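Local coordinates for FdxN element excision controlling factor protein (Anabaena variabilis, PDB 2OKF) that probably binds nucleic acid as an XisH-family factor controlling excision of the fdxN element in the recombination of cyanobacterial nitrogen-fixation genes, at residues E10-K13 against T14-K18. Sequence-based numbering, arbitrary orientation.
Sequences EVVK and TALKK
Leu-16 lies side by side with Val-12, one helical turn earlier, and both point the same way, the CD1 methyl of Leu-16 4.0 Å from CG1 of Val-12. CG1 of Val-12 stands anti to the backbone N (chi1 175°), beside the carbonyl carbon, and so reaches toward Leu-16. CG of Leu-16 also rests against the carbonyl O of Val-12, 3.3 Å away. N of Leu-16 donates to this oxygen at 2.8 Å, nearly straight at 166°. Three like bonds, Thr-14 to Glu-10, Ala-15 to Val-11 and Lys-17 to Lys-13, belong to the same i to i+4 run.

On the outer side a water joins neighbouring turns: it donates to OE1 of Glu-10 at 2.9 Å and accepts from OG1 of Thr-14 at 3.0 Å. The other carboxylate oxygen, Glu-10 OE2, pairs with NZ of Lys-13 in a salt bridge whose hydrogen bond is weak, at 3.4 Å; the stronger partner of this ammonium is Asp-26, in a second salt bridge. Lys-17 bends at chi3 (-72°), which brings its CE back to 3.4 Å from the carbonyl O of Lys-13.

The apolar side faces the mixed sheet: Val-12 packs on Val-58, Val-60 and Tyr-128, Leu-16 on Ile-56, Leu-126 and Trp-138, and Ala-15 on Ile-135. This is an amphipathic alpha-helix, the N-terminal helix 6-18 laid against the central sheet, in keeping with the PDDEXK nuclease-like fold of the XisH family.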
ATOM      1  N   GLU A  10      18.641  12.408  -3.532  1.00 25.16           N
ATOM      2  CA  GLU A  10      19.416  13.627  -3.587  1.00 25.74           C
ATOM      3  C   GLU A  10      18.752  14.658  -4.498  1.00 23.78           C
ATOM      4  O   GLU A  10      18.754  15.844  -4.180  1.00 23.81           O
ATOM      5  CB  GLU A  10      20.861  13.356  -4.008  1.00 26.64           C
ATOM      6  CG  GLU A  10      21.669  12.661  -2.906  1.00 35.76           C
ATOM      7  CD  GLU A  10      21.601  13.428  -1.575  1.00 39.10           C
ATOM      8  OE1 GLU A  10      21.916  14.647  -1.563  1.00 45.32           O
ATOM      9  OE2 GLU A  10      21.201  12.814  -0.549  1.00 45.49           O
ATOM     10  N   VAL A  11      18.178  14.212  -5.612  1.00 22.16           N
ATOM     11  CA  VAL A  11      17.460  15.125  -6.510  1.00 20.84           C
ATOM     12  C   VAL A  11      16.335  15.836  -5.762  1.00 21.73           C
ATOM     13  O   VAL A  11      16.166  17.033  -5.888  1.00 21.60           O
ATOM     14  CB  VAL A  11      16.850  14.382  -7.714  1.00 22.21           C
ATOM     15  CG1 VAL A  11      15.843  15.237  -8.453  1.00 25.34           C
ATOM     16  CG2 VAL A  11      17.961  13.931  -8.658  1.00 23.84           C
ATOM     17  N   VAL A  12      15.537  15.081  -5.008  1.00 22.60           N
ATOM     18  CA  VAL A  12      14.425  15.695  -4.281  1.00 22.29           C
ATOM     19  C   VAL A  12      14.930  16.655  -3.211  1.00 22.38           C
ATOM     20  O   VAL A  12      14.364  17.728  -3.000  1.00 22.22           O
ATOM     21  CB  VAL A  12      13.458  14.612  -3.706  1.00 22.62           C
ATOM     22  CG1 VAL A  12      12.384  15.282  -2.868  1.00 25.07           C
ATOM     23  CG2 VAL A  12      12.858  13.818  -4.839  1.00 25.18           C
ATOM     24  N   LYS A  13      15.998  16.290  -2.519  1.00 22.92           N
ATOM     25  CA  LYS A  13      16.580  17.183  -1.530  1.00 23.22           C
ATOM     26  C   LYS A  13      17.017  18.475  -2.181  1.00 23.00           C
ATOM     27  O   LYS A  13      16.807  19.554  -1.650  1.00 23.30           O
ATOM     28  CB  LYS A  13      17.743  16.506  -0.794  1.00 23.86           C
ATOM     29  CG  LYS A  13      17.301  15.453   0.154  1.00 28.88           C
ATOM     30  CD  LYS A  13      18.434  14.598   0.724  1.00 34.46           C
ATOM     31  CE  LYS A  13      19.362  15.357   1.620  1.00 43.33           C
ATOM     32  NZ  LYS A  13      20.271  14.363   2.348  1.00 42.82           N
ATOM     33  N   THR A  14      17.668  18.360  -3.342  1.00 22.53           N
ATOM     34  CA  THR A  14      18.123  19.516  -4.099  1.00 24.07           C
ATOM     35  C   THR A  14      16.946  20.394  -4.497  1.00 21.70           C
ATOM     36  O   THR A  14      16.990  21.620  -4.284  1.00 23.00           O
ATOM     37  CB  THR A  14      18.939  19.074  -5.306  1.00 25.45           C
ATOM     38  OG1 THR A  14      20.167  18.512  -4.799  1.00 24.69           O
ATOM     39  CG2 THR A  14      19.264  20.235  -6.253  1.00 24.29           C
ATOM     40  N   ALA A  15      15.892  19.768  -5.009  1.00 22.02           N
ATOM     41  CA  ALA A  15      14.693  20.486  -5.433  1.00 21.56           C
ATOM     42  C   ALA A  15      14.062  21.214  -4.249  1.00 21.05           C
ATOM     43  O   ALA A  15      13.672  22.371  -4.348  1.00 22.41           O
ATOM     44  CB  ALA A  15      13.743  19.534  -6.051  1.00 22.63           C
ATOM     45  N   LEU A  16      13.973  20.524  -3.109  1.00 18.95           N
ATOM     46  CA  LEU A  16      13.447  21.144  -1.892  1.00 19.74           C
ATOM     47  C   LEU A  16      14.281  22.376  -1.491  1.00 21.19           C
ATOM     48  O   LEU A  16      13.724  23.460  -1.221  1.00 21.01           O
ATOM     49  CB  LEU A  16      13.421  20.136  -0.728  1.00 19.81           C
ATOM     50  CG  LEU A  16      12.278  19.126  -0.783  1.00 21.89           C
ATOM     51  CD1 LEU A  16      12.544  17.946   0.138  1.00 24.51           C
ATOM     52  CD2 LEU A  16      10.993  19.816  -0.425  1.00 23.30           C
ATOM     53  N   LYS A  17      15.599  22.214  -1.432  1.00 20.55           N
ATOM     54  CA  LYS A  17      16.439  23.329  -1.000  1.00 22.25           C
ATOM     55  C   LYS A  17      16.356  24.527  -1.956  1.00 22.53           C
ATOM     56  O   LYS A  17      16.382  25.673  -1.499  1.00 22.78           O
ATOM     57  CB  LYS A  17      17.872  22.833  -0.825  1.00 23.16           C
ATOM     58  CG  LYS A  17      17.973  22.003   0.404  1.00 24.27           C
ATOM     59  CD  LYS A  17      19.378  21.518   0.646  1.00 26.78           C
ATOM     60  CE  LYS A  17      19.779  20.460  -0.312  1.00 28.76           C
ATOM     61  NZ  LYS A  17      21.241  20.155  -0.113  1.00 35.79           N
ATOM     62  N   LYS A  18      16.207  24.291  -3.247  1.00 21.13           N
ATOM     63  CA  LYS A  18      16.055  25.386  -4.193  1.00 21.25           C
ATOM     64  C   LYS A  18      14.814  26.236  -3.907  1.00 21.03           C
ATOM     65  O   LYS A  18      14.771  27.430  -4.237  1.00 22.33           O
ATOM     66  CB  LYS A  18      15.951  24.865  -5.615  1.00 23.34           C
ATOM     67  CG  LYS A  18      17.243  24.418  -6.222  1.00 23.74           C
ATOM     68  CD  LYS A  18      16.984  24.036  -7.691  1.00 24.21           C
ATOM     69  CE  LYS A  18      18.196  23.455  -8.317  1.00 25.11           C
ATOM     70  NZ  LYS A  18      17.936  22.872  -9.657  1.00 20.66           N
TER
HETATM   71  O   HOH W   1      20.887  17.305  -2.132  1.00 33.90           O